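Local coordinates for protein endoribonuclease PemK (Escherichia coli, PDB 1M1F) that acts as the toxin of a plasmid-borne type II toxin-antitoxin system, probably as an mRNA-cleaving endoribonuclease, and kills daughter cells that have lost the plasmid, at residues Arg23-Val28 with Ile80-Arg85; Val9-Asp12 with Glu18-Gly21; Ala31-Asn34 with Pro40-Val43. All blocks are in the same frame, centred on the assembly; numbering follows the deposited sequence.

Contact 1 (Arg23-Val28 with Ile80-Arg85)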
# COMPACT_ATOMS: atom_id res chain seq x y z
N ARG A 23 -10.53 12.29 -1.40
CA ARG A 23 -9.41 13.13 -1.78
C ARG A 23 -8.73 12.57 -3.01
O ARG A 23 -8.98 11.44 -3.43
CB ARG A 23 -8.41 13.21 -0.63
CG ARG A 23 -7.78 11.89 -0.28
CD ARG A 23 -6.83 11.95 0.91
NE ARG A 23 -7.47 12.47 2.11
CZ ARG A 23 -7.28 13.69 2.61
NH1 ARG A 23 -6.46 14.56 2.03
NH2 ARG A 23 -7.92 14.06 3.71
N PRO A 24 -7.88 13.38 -3.62
CA PRO A 24 -7.09 12.91 -4.75
C PRO A 24 -6.10 11.86 -4.29
O PRO A 24 -5.56 11.95 -3.18
CB PRO A 24 -6.35 14.17 -5.24
CG PRO A 24 -7.00 15.31 -4.54
CD PRO A 24 -7.58 14.78 -3.29
N VAL A 25 -5.91 10.87 -5.14
CA VAL A 25 -4.90 9.84 -4.93
C VAL A 25 -4.13 9.65 -6.22
O VAL A 25 -4.65 9.90 -7.32
CB VAL A 25 -5.49 8.48 -4.45
CG1 VAL A 25 -6.32 8.65 -3.18
CG2 VAL A 25 -6.29 7.82 -5.54
N LEU A 26 -2.87 9.26 -6.10
CA LEU A 26 -1.99 9.05 -7.25
C LEU A 26 -1.79 7.57 -7.50
O LEU A 26 -1.41 6.84 -6.59
CB LEU A 26 -0.64 9.72 -6.98
CG LEU A 26 0.44 9.59 -8.06
CD1 LEU A 26 -0.02 10.25 -9.35
CD2 LEU A 26 1.75 10.19 -7.57
N ILE A 27 -2.03 7.11 -8.73
CA ILE A 27 -1.87 5.70 -9.07
C ILE A 27 -0.40 5.35 -9.22
O ILE A 27 0.34 5.98 -9.98
CB ILE A 27 -2.68 5.35 -10.34
CG1 ILE A 27 -4.19 5.58 -10.07
CG2 ILE A 27 -2.42 3.90 -10.76
CD1 ILE A 27 -5.15 5.15 -11.17
N VAL A 28 0.03 4.34 -8.48
CA VAL A 28 1.40 3.85 -8.47
C VAL A 28 1.67 2.72 -9.47
O VAL A 28 2.74 2.65 -10.06
CB VAL A 28 1.75 3.32 -7.04
CG1 VAL A 28 3.11 2.63 -6.98
CG2 VAL A 28 1.68 4.46 -6.03
N ILE A 80 -6.71 -0.29 -3.60
CA ILE A 80 -8.15 -0.01 -3.55
C ILE A 80 -8.87 -0.47 -4.81
O ILE A 80 -8.30 -0.53 -5.89
CB ILE A 80 -8.43 1.51 -3.30
CG1 ILE A 80 -7.87 2.38 -4.43
CG2 ILE A 80 -7.89 1.95 -1.94
CD1 ILE A 80 -8.35 3.84 -4.37
N ASP A 81 -10.15 -0.78 -4.63
CA ASP A 81 -11.01 -1.11 -5.74
C ASP A 81 -11.58 0.22 -6.20
O ASP A 81 -12.59 0.70 -5.68
CB ASP A 81 -12.11 -2.07 -5.29
CG ASP A 81 -12.93 -2.59 -6.44
OD1 ASP A 81 -13.04 -1.89 -7.48
OD2 ASP A 81 -13.51 -3.69 -6.36
N MET A 82 -10.89 0.85 -7.15
CA MET A 82 -11.27 2.18 -7.63
C MET A 82 -12.67 2.22 -8.21
O MET A 82 -13.42 3.16 -7.97
CB MET A 82 -10.27 2.67 -8.67
CG MET A 82 -10.44 4.14 -9.04
SD MET A 82 -9.83 5.33 -7.78
CE MET A 82 -7.96 5.27 -8.14
N LYS A 83 -13.01 1.18 -8.98
CA LYS A 83 -14.31 1.09 -9.60
C LYS A 83 -15.41 0.96 -8.54
O LYS A 83 -16.38 1.71 -8.55
CB LYS A 83 -14.34 -0.07 -10.57
N ALA A 84 -15.24 0.04 -7.59
CA ALA A 84 -16.24 -0.12 -6.55
C ALA A 84 -16.40 1.15 -5.74
O ALA A 84 -17.51 1.50 -5.33
CB ALA A 84 -15.89 -1.28 -5.63
N ARG A 85 -15.30 1.86 -5.50
CA ARG A 85 -15.37 3.08 -4.72
C ARG A 85 -15.88 4.29 -5.51
O ARG A 85 -16.12 5.33 -4.93
CB ARG A 85 -13.99 3.40 -4.13
CG ARG A 85 -13.59 2.50 -2.97
CD ARG A 85 -12.19 2.79 -2.38
NE ARG A 85 -11.95 1.88 -1.26
CZ ARG A 85 -12.30 2.11 -0.01
NH1 ARG A 85 -12.84 3.26 0.37
NH2 ARG A 85 -12.10 1.17 0.90

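Contact 2 (Val9-Asp12 with Glu18-Gly21)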
# COMPACT_ATOMS: atom_id res chain seq x y z
N VAL A 9 -11.25 10.03 -4.98
CA VAL A 9 -11.92 8.84 -4.47
C VAL A 9 -12.08 8.88 -2.96
O VAL A 9 -11.25 9.45 -2.26
CB VAL A 9 -11.13 7.56 -4.92
CG1 VAL A 9 -9.75 7.47 -4.25
CG2 VAL A 9 -11.97 6.30 -4.70
N SER A 10 -13.16 8.26 -2.48
CA SER A 10 -13.37 8.08 -1.05
C SER A 10 -12.49 6.97 -0.50
O SER A 10 -12.51 5.85 -1.00
CB SER A 10 -14.82 7.74 -0.75
OG SER A 10 -14.98 7.55 0.65
N LEU A 11 -11.74 7.30 0.54
CA LEU A 11 -10.91 6.33 1.25
C LEU A 11 -11.59 5.79 2.50
O LEU A 11 -11.03 4.94 3.20
CB LEU A 11 -9.60 7.00 1.66
CG LEU A 11 -8.69 7.47 0.52
CD1 LEU A 11 -7.46 8.19 1.04
CD2 LEU A 11 -8.30 6.28 -0.34
N ASP A 12 -12.80 6.27 2.79
CA ASP A 12 -13.51 5.87 4.00
C ASP A 12 -14.22 4.54 3.80
O ASP A 12 -14.48 4.13 2.67
CB ASP A 12 -14.53 6.96 4.38
CG ASP A 12 -13.88 8.29 4.74
OD1 ASP A 12 -12.81 8.31 5.41
OD2 ASP A 12 -14.38 9.38 4.41
N GLU A 18 -5.23 6.30 10.20
CA GLU A 18 -5.29 6.11 8.75
C GLU A 18 -5.82 7.35 8.04
O GLU A 18 -6.71 8.03 8.53
CB GLU A 18 -6.16 4.90 8.42
CG GLU A 18 -5.52 3.58 8.82
CD GLU A 18 -6.49 2.42 8.95
OE1 GLU A 18 -7.65 2.51 8.48
OE2 GLU A 18 -6.09 1.40 9.55
N GLN A 19 -5.25 7.66 6.88
CA GLN A 19 -5.67 8.80 6.10
C GLN A 19 -7.16 8.67 5.78
O GLN A 19 -7.61 7.64 5.27
CB GLN A 19 -4.86 8.90 4.81
CG GLN A 19 -5.11 10.18 4.04
CD GLN A 19 -4.65 11.41 4.79
OE1 GLN A 19 -5.45 12.33 5.03
NE2 GLN A 19 -3.39 11.44 5.17
N GLN A 20 -7.91 9.73 6.06
CA GLN A 20 -9.37 9.74 5.89
C GLN A 20 -9.82 10.58 4.70
O GLN A 20 -9.03 11.32 4.10
CB GLN A 20 -10.06 10.33 7.13
CG GLN A 20 -9.55 9.85 8.47
CD GLN A 20 -10.37 10.38 9.65
OE1 GLN A 20 -10.38 9.78 10.73
NE2 GLN A 20 -11.05 11.51 9.44
N GLY A 21 -11.10 10.47 4.39
CA GLY A 21 -11.76 11.37 3.45
C GLY A 21 -11.81 11.00 1.99
O GLY A 21 -11.23 10.02 1.53

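Contact 3 (Ala31-Asn34 with Pro40-Val43)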
# COMPACT_ATOMS: atom_id res chain seq x y z
N ALA A 31 -0.68 0.29 -15.98
CA ALA A 31 -1.93 -0.07 -16.63
C ALA A 31 -2.25 -1.56 -16.65
O ALA A 31 -3.37 -1.95 -16.34
CB ALA A 31 -1.91 0.47 -18.06
N ALA A 32 -1.29 -2.40 -17.04
CA ALA A 32 -1.55 -3.84 -17.15
C ALA A 32 -1.98 -4.42 -15.80
O ALA A 32 -2.95 -5.16 -15.70
CB ALA A 32 -0.34 -4.57 -17.72
N PHE A 33 -1.25 -4.04 -14.75
CA PHE A 33 -1.57 -4.45 -13.39
C PHE A 33 -2.96 -3.98 -12.99
O PHE A 33 -3.77 -4.74 -12.47
CB PHE A 33 -0.50 -3.87 -12.46
CG PHE A 33 -0.71 -4.16 -10.99
CD1 PHE A 33 -1.70 -3.52 -10.26
CD2 PHE A 33 0.15 -5.02 -10.33
CE1 PHE A 33 -1.84 -3.76 -8.91
CE2 PHE A 33 0.01 -5.27 -8.98
CZ PHE A 33 -0.98 -4.65 -8.27
N ASN A 34 -3.28 -2.73 -13.28
CA ASN A 34 -4.55 -2.17 -12.88
C ASN A 34 -5.72 -2.84 -13.60
O ASN A 34 -6.76 -3.08 -13.02
CB ASN A 34 -4.56 -0.67 -13.15
CG ASN A 34 -3.47 0.04 -12.39
OD1 ASN A 34 -3.09 -0.40 -11.30
ND2 ASN A 34 -2.95 1.13 -12.95
N PRO A 40 -5.78 -1.17 -8.15
CA PRO A 40 -4.57 -0.35 -8.21
C PRO A 40 -4.03 -0.03 -6.82
O PRO A 40 -4.78 0.06 -5.85
CB PRO A 40 -5.06 0.94 -8.88
CG PRO A 40 -6.51 0.97 -8.56
CD PRO A 40 -6.95 -0.46 -8.70
N VAL A 41 -2.72 0.15 -6.75
CA VAL A 41 -2.09 0.68 -5.57
C VAL A 41 -1.97 2.20 -5.77
O VAL A 41 -1.52 2.66 -6.83
CB VAL A 41 -0.69 0.06 -5.31
CG1 VAL A 41 -0.08 0.66 -4.06
CG2 VAL A 41 -0.80 -1.45 -5.20
N VAL A 42 -2.38 2.95 -4.76
CA VAL A 42 -2.38 4.41 -4.81
C VAL A 42 -1.73 4.99 -3.56
O VAL A 42 -1.60 4.32 -2.54
CB VAL A 42 -3.84 4.97 -4.92
CG1 VAL A 42 -4.59 4.27 -6.03
CG2 VAL A 42 -4.59 4.85 -3.60
N VAL A 43 -1.32 6.25 -3.66
CA VAL A 43 -0.87 7.01 -2.49
C VAL A 43 -1.71 8.30 -2.43
O VAL A 43 -2.02 8.91 -3.46
CB VAL A 43 0.64 7.32 -2.50
CG1 VAL A 43 1.42 6.07 -2.12
CG2 VAL A 43 1.11 7.87 -3.84

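Contact 1 (Arg23-Val28 with Ile80-Arg85)
The methyl end of M82 meets V25 and I27, two residues whose side chains rise from the same side of strand 22-27. Its CE lies 4.0 Å from V25 CG2 and 4.1 Å from I27 CD1, so one methyl group serves both partners. The chain of M82 leaves the helix with CG anti to the backbone N (chi1 -169°) and then bends at both chi2 and chi3, which turns the methyl onto the strand. It runs past V25 antiparallel to it, whereas I27 reaches it at a slant with the end of its longer branch. A flexible, unbranched thioether suits this place because it can bend to bring its methyl against two beta-branched neighbours, whose shape suits a strand. No hydrogen bond joins the two segments; the contact is wholly apolar and buried, with W7 of strand 5-10 and M1 also touching M82. D81, just before the helix, holds its first turn: D81 OD1 accepts from A84 N at 2.9 Å, the donor standing well above the carboxylate plane. D81 is thus an N-cap, and the whole is a short, N-capped helix whose M82 packs on strand 22-27 in the sheet of a PemK/MazF toxin.

Contact 2 (Val9-Asp12 with Glu18-Gly21)
The carboxylate of D12 is the flat group that meets the E18-G21 loop, and it takes the amide of G21 from above its plane. G21 N donates to D12 OD1 at 2.9 Å in a nearly straight bond (173°), with the nitrogen standing 36° out of the carboxylate plane. The second oxygen turns to the same glycine, D12 OD2 lying 3.4 Å from G21 CA, while D12 OD1 also comes within 3.8 Å of Q20 CB. With CG anti to its own carbonyl carbon (chi1 -64°), D12 swings its acid group across to the loop, and aspartate is short enough to receive a backbone N-H there.

The second flat group is the carbonyl of G21. L11 N donates to G21 O over 2.9 Å, again from above the carbonyl plane. The L11 side chain closes in on the same oxygen, its CB 3.4 Å from G21 O, and its CD1 reaches Q19 CG at 4.3 Å. G21 thus gives its N-H to D12 and accepts from L11 N with its carbonyl oxygen. Its positive phi would press a side chain against the preceding carbonyl oxygen, a good reason for glycine here. Leucine, by contrast, suits a buried place beside the aliphatic part of a glutamine.

The two segments, joined by these bonds, close the base of the loop between strands 5-10 and 22-27, neighbours in the antiparallel sheet. R85, from the helix 82-85, donates to the carbonyls of S10 and D12, and Q19 leans on P44 and T46 of strand 41-46. E18, in the returning half of the loop, forms a salt bridge with R85 of the second subunit.

Contact 3 (Ala31-Asn34 with Pro40-Val43)
F33 and N34, on helix 31-37, lean on P40 and V41 where the chain returns into strand 41-46, so the contact closes a short helix-to-strand connection where that strand of the antiparallel sheet of this PemK/MazF toxin begins. The two helix residues use different first torsions. In F33, CG stands anti to the backbone N (chi1 178°), which carries the ring out from the helix toward the strand; in N34, CG is anti to the carbonyl carbon (chi1 -60°), and the amide swings across the proline. The F33 ring meets P40 with its edge, CE1 lying 4.4 Å from P40 CA near the ring plane. Its far corner, CZ, is 4.4 Å from V41 CG2, a loose apolar touch, met obliquely. An aromatic side chain is long enough to span from helix to strand, and it also meets F57 of the second subunit, with the two ring planes nearly perpendicular.

Proline fits at position 40 because it is compact and rigid, and its ring sits just before the strand begins. The side chains of N34 and P40 cross at about a right angle. N34 is buried, yet its polar end is satisfied: its OD1 is hydrogen-bonded to T29 and its ND2 donates to the carbonyl of M1, which would hold the amide in one rotation. T29 is also bonded to V41 N. Held in this way, N34 OD1 rests 3.4 Å from P40 CB and equally close to P40 CA.

How the contacts relate
Contacts 1 and 3 are buried, while contact 2 is only partly buried and lies farther from the centre of the chain, at the loop between strands 5-10 and 22-27. All three reach the same sheet, and contacts 1 and 3 meet directly, since 23-28 and 40-43 lie on neighbouring strands joined by backbone bonds such as L26 N to V43 O; contact 3 is nested in the loop that contact 1 closes. Contacts 1 and 2 meet at R85. Contacts 2 and 3 do not touch, their centres about 17 Å apart. Across its segments contact 1 is purely apolar, contact 2 rests on backbone and carboxylate hydrogen bonds, and contact 3 mixes ring packing with a buried amide.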